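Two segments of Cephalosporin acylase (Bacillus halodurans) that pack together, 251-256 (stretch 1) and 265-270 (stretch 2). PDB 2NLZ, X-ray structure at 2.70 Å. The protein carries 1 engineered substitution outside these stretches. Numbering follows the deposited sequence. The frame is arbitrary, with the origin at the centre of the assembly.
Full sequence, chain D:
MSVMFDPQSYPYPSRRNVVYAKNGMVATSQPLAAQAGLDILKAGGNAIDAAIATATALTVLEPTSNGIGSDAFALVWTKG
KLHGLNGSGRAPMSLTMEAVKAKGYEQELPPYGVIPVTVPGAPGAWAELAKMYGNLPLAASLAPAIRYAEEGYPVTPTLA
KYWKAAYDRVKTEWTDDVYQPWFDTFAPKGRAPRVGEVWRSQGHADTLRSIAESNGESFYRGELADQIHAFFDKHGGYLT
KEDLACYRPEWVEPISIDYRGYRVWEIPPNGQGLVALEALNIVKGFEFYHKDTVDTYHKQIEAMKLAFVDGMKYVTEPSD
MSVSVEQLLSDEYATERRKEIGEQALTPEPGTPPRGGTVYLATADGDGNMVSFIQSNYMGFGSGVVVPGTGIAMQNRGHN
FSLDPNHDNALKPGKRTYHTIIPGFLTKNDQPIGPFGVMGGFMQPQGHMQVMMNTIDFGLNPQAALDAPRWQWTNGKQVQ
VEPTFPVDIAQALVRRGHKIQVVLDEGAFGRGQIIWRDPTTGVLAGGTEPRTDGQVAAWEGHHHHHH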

ATOM      1  N   TRP D 251     -20.860  29.097 -32.662  1.00 43.04           N
ATOM      2  CA  TRP D 251     -20.244  29.749 -31.518  1.00 43.08           C
ATOM      3  C   TRP D 251     -21.337  30.029 -30.509  1.00 42.95           C
ATOM      4  O   TRP D 251     -22.332  30.687 -30.813  1.00 45.65           O
ATOM      5  N   VAL D 252     -21.151  29.492 -29.314  1.00 42.89           N
ATOM      6  CA  VAL D 252     -22.170  29.539 -28.298  1.00 41.05           C
ATOM      7  C   VAL D 252     -21.528  30.149 -27.050  1.00 39.02           C
ATOM      8  O   VAL D 252     -20.299  30.159 -26.921  1.00 41.08           O
ATOM      9  N   GLU D 253     -22.345  30.708 -26.161  1.00 44.04           N
ATOM     10  CA  GLU D 253     -21.833  31.447 -24.995  1.00 44.84           C
ATOM     11  C   GLU D 253     -21.660  30.545 -23.764  1.00 39.51           C
ATOM     12  O   GLU D 253     -22.651  30.028 -23.223  1.00 35.11           O
ATOM     13  N   PRO D 254     -20.400  30.356 -23.321  1.00 38.19           N
ATOM     14  CA  PRO D 254     -20.081  29.476 -22.180  1.00 39.16           C
ATOM     15  C   PRO D 254     -20.747  29.914 -20.871  1.00 40.00           C
ATOM     16  O   PRO D 254     -20.922  31.118 -20.627  1.00 39.15           O
ATOM     17  N   ILE D 255     -21.117  28.918 -20.063  1.00 36.86           N
ATOM     18  CA  ILE D 255     -21.779  29.113 -18.772  1.00 30.82           C
ATOM     19  C   ILE D 255     -20.835  28.767 -17.626  1.00 32.54           C
ATOM     20  O   ILE D 255     -19.918  27.953 -17.786  1.00 33.34           O
ATOM     21  N   SER D 256     -21.063  29.389 -16.472  1.00 34.35           N
ATOM     22  CA  SER D 256     -20.190  29.187 -15.322  1.00 36.31           C
ATOM     23  C   SER D 256     -20.874  29.249 -13.962  1.00 36.52           C
ATOM     24  O   SER D 256     -22.074  29.503 -13.841  1.00 41.06           O
ATOM     25  N   TRP D 265     -16.062  26.760 -15.971  1.00 25.62           N
ATOM     26  CA  TRP D 265     -16.759  26.954 -17.238  1.00 27.24           C
ATOM     27  C   TRP D 265     -17.086  25.648 -17.957  1.00 28.68           C
ATOM     28  O   TRP D 265     -16.283  24.709 -17.966  1.00 36.71           O
ATOM     29  N   GLU D 266     -18.279  25.602 -18.542  1.00 24.91           N
ATOM     30  CA  GLU D 266     -18.679  24.512 -19.403  1.00 26.93           C
ATOM     31  C   GLU D 266     -19.374  25.094 -20.645  1.00 31.15           C
ATOM     32  O   GLU D 266     -19.829  26.245 -20.633  1.00 37.50           O
ATOM     33  N   ILE D 267     -19.442  24.304 -21.713  1.00 25.07           N
ATOM     34  CA  ILE D 267     -20.334  24.576 -22.834  1.00 25.30           C
ATOM     35  C   ILE D 267     -21.780  24.466 -22.336  1.00 36.10           C
ATOM     36  O   ILE D 267     -22.101  23.538 -21.585  1.00 33.82           O
ATOM     37  N   PRO D 268     -22.652  25.420 -22.728  1.00 40.06           N
ATOM     38  CA  PRO D 268     -24.088  25.389 -22.422  1.00 37.03           C
ATOM     39  C   PRO D 268     -24.821  24.222 -23.086  1.00 35.08           C
ATOM     40  O   PRO D 268     -24.288  23.627 -24.015  1.00 33.40           O
ATOM     41  N   PRO D 269     -26.030  23.890 -22.591  1.00 30.91           N
ATOM     42  CA  PRO D 269     -26.927  22.857 -23.095  1.00 32.72           C
ATOM     43  C   PRO D 269     -26.950  22.587 -24.594  1.00 34.62           C
ATOM     44  O   PRO D 269     -26.578  23.436 -25.411  1.00 26.63           O
ATOM     45  N   ASN D 270     -27.503  21.416 -24.901  1.00 40.98           N
ATOM     46  CA  ASN D 270     -26.997  20.504 -25.911  1.00 33.27           C
ATOM     47  C   ASN D 270     -25.963  19.652 -25.135  1.00 34.84           C
ATOM     48  O   ASN D 270     -26.205  18.482 -24.869  1.00 34.14           O
TER

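The contact is organised around one pair of backbone hydrogen bonds, and the side chains fill the space on both faces of the short antiparallel ladder and then beyond its end. Ile255 N donates to Glu266 O at 3.0 Å, and Glu266 N donates to Ile255 O, also at 3.0 Å; the second is the straighter, at 168° against 157°. This pairing sets the register, and the two stretches together bury 477 Å².

Trp265 opens stretch 2 with chi1 m and chi2 near 90°. Its CA-to-CB bond points to the same face of the sheet as that of Ser256, but the indole then swings back over stretch 1. Ser256, with chi1 p, lays its CB on the six-membered ring: Ser256 CB sits 3.4 Å from the centroid of the Trp265 six-membered ring and 12° off the normal, a CH-pi contact squarely over the face. Ser256 OG is hydrogen-bonded to a residue just outside the stretches. At the edge of the indole, near its plane, Pro254 O lies 3.5 Å from Trp265 CZ3, and the proline ring adds an apolar touch, Pro254 CB to Trp265 CE3 at 3.8 Å. The backbone of the tryptophan contributes too, with Trp265 CA making a CA-H...O contact of 3.4 Å to Ile255 O, the same oxygen that accepts from Glu266 N.

Glu266 has its CA-to-CB bond on the other face, shared with Ile255, yet its m, m rotamer carries the carboxylate away from stretch 1. Only its aliphatic base is near: Glu266 CB is 4.5 Å from Ile255 CG1. Its OE2 is hydrogen-bonded elsewhere in the structure, and the polar link to stretch 1 is made by the backbone N and O.

Ile267 starts away from stretch 1, and its end (chi1 m, chi2 m) comes nearer; the closest apolar contact is made by the CG2 branch, with Ile267 CG2 4.3 Å from Val252 CG1. This is a loose apolar contact.

Pro268 is the principal apolar knob of the loop. It points toward stretch 1 and is held between two aliphatic side chains. Val252, itself pointing toward stretch 2 with chi1 p, places Val252 CG2 3.7 Å from Pro268 CG. Ile255, in the p, t rotamer, puts Ile255 CD1 3.7 Å from Pro268 CA and Ile255 CG2 4.1 Å from Pro268 CB. Between these contacts the ring also meets backbone, with Pro268 CG 3.3 Å from Glu253 O and Pro268 CD 3.8 Å from Pro254 CA. The Glu253 side chain itself points away and is exposed.

Pro269 is touched lightly, Ile255 CD1 approaching Pro269 CD at 4.0 Å, so the tip of that one isoleucine spans both prolines. Asn270, chi1 t, is out of reach, and its OD1 is hydrogen-bonded elsewhere. The rule to read is economical: two backbone hydrogen bonds accompany the register, and around them apolar side chains and carbonyl oxygens pack against the tryptophan and proline rings.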

ATOM      1  CB  TRP D 251     -19.525  31.030 -31.913  1.00 41.65           C
ATOM      2  CG  TRP D 251     -18.330  30.764 -32.728  1.00 37.68           C
ATOM      3  CD1 TRP D 251     -18.226  30.862 -34.087  1.00 38.48           C
ATOM      4  CD2 TRP D 251     -17.058  30.330 -32.256  1.00 38.67           C
ATOM      5  NE1 TRP D 251     -16.957  30.524 -34.487  1.00 40.27           N
ATOM      6  CE2 TRP D 251     -16.218  30.195 -33.382  1.00 37.45           C
ATOM      7  CE3 TRP D 251     -16.542  30.049 -30.990  1.00 38.90           C
ATOM      8  CZ2 TRP D 251     -14.887  29.790 -33.279  1.00 38.52           C
ATOM      9  CZ3 TRP D 251     -15.219  29.647 -30.888  1.00 42.57           C
ATOM     10  CH2 TRP D 251     -14.407  29.520 -32.030  1.00 40.51           C
ATOM     11  CB  VAL D 252     -22.795  28.119 -28.111  1.00 40.06           C
ATOM     12  CG1 VAL D 252     -21.876  27.205 -27.327  1.00 45.44           C
ATOM     13  CG2 VAL D 252     -24.201  28.191 -27.513  1.00 60.10           C
ATOM     14  CB  GLU D 253     -22.751  32.644 -24.678  1.00 46.59           C
ATOM     15  CG  GLU D 253     -22.209  33.622 -23.624  1.00 59.55           C
ATOM     16  CD  GLU D 253     -20.994  34.410 -24.100  1.00 69.09           C
ATOM     17  OE1 GLU D 253     -20.947  34.787 -25.293  1.00 65.93           O
ATOM     18  OE2 GLU D 253     -20.088  34.655 -23.270  1.00 59.42           O
ATOM     19  CB  PRO D 254     -18.556  29.571 -22.057  1.00 34.57           C
ATOM     20  CG  PRO D 254     -18.172  30.802 -22.800  1.00 35.36           C
ATOM     21  CD  PRO D 254     -19.192  30.976 -23.892  1.00 38.83           C
ATOM     22  CB  ILE D 255     -23.052  28.248 -18.654  1.00 33.24           C
ATOM     23  CG1 ILE D 255     -22.758  26.794 -19.052  1.00 23.09           C
ATOM     24  CG2 ILE D 255     -24.186  28.851 -19.496  1.00 33.27           C
ATOM     25  CD1 ILE D 255     -23.896  25.836 -18.764  1.00 26.44           C
ATOM     26  CB  SER D 256     -19.019  30.178 -15.340  1.00 40.10           C
ATOM     27  OG  SER D 256     -19.446  31.479 -15.001  1.00 35.26           O
ATOM     28  CB  TRP D 265     -15.939  27.845 -18.159  1.00 26.10           C
ATOM     29  CG  TRP D 265     -15.714  29.195 -17.608  1.00 30.76           C
ATOM     30  CD1 TRP D 265     -14.678  29.593 -16.824  1.00 30.98           C
ATOM     31  CD2 TRP D 265     -16.541  30.353 -17.804  1.00 41.85           C
ATOM     32  NE1 TRP D 265     -14.802  30.929 -16.515  1.00 31.51           N
ATOM     33  CE2 TRP D 265     -15.938  31.420 -17.101  1.00 40.53           C
ATOM     34  CE3 TRP D 265     -17.730  30.591 -18.506  1.00 40.31           C
ATOM     35  CZ2 TRP D 265     -16.484  32.711 -17.074  1.00 34.14           C
ATOM     36  CZ3 TRP D 265     -18.276  31.873 -18.475  1.00 40.25           C
ATOM     37  CH2 TRP D 265     -17.649  32.917 -17.760  1.00 35.07           C
ATOM     38  CB  GLU D 266     -19.656  23.585 -18.667  1.00 27.91           C
ATOM     39  CG  GLU D 266     -19.134  22.928 -17.392  1.00 29.21           C
ATOM     40  CD  GLU D 266     -18.221  21.731 -17.632  1.00 34.83           C
ATOM     41  OE1 GLU D 266     -18.225  21.167 -18.754  1.00 31.85           O
ATOM     42  OE2 GLU D 266     -17.503  21.351 -16.679  1.00 23.52           O
ATOM     43  CB  ILE D 267     -20.107  23.546 -23.968  1.00 22.89           C
ATOM     44  CG1 ILE D 267     -18.685  23.664 -24.543  1.00 27.78           C
ATOM     45  CG2 ILE D 267     -21.191  23.655 -25.057  1.00 22.29           C
ATOM     46  CD1 ILE D 267     -18.297  25.049 -25.061  1.00 22.14           C
ATOM     47  CB  PRO D 268     -24.591  26.716 -23.004  1.00 36.54           C
ATOM     48  CG  PRO D 268     -23.631  27.039 -24.051  1.00 41.61           C
ATOM     49  CD  PRO D 268     -22.306  26.625 -23.497  1.00 39.71           C
ATOM     50  CB  PRO D 269     -28.278  23.331 -22.600  1.00 33.65           C
ATOM     51  CG  PRO D 269     -27.957  23.815 -21.250  1.00 32.73           C
ATOM     52  CD  PRO D 269     -26.613  24.510 -21.385  1.00 32.17           C
ATOM     53  CB  ASN D 270     -26.405  21.242 -27.122  1.00 27.99           C
ATOM     54  CG  ASN D 270     -26.132  20.322 -28.321  1.00 40.58           C
ATOM     55  OD1 ASN D 270     -25.488  20.739 -29.282  1.00 50.82           O
ATOM     56  ND2 ASN D 270     -26.615  19.079 -28.270  1.00 22.87           N
TER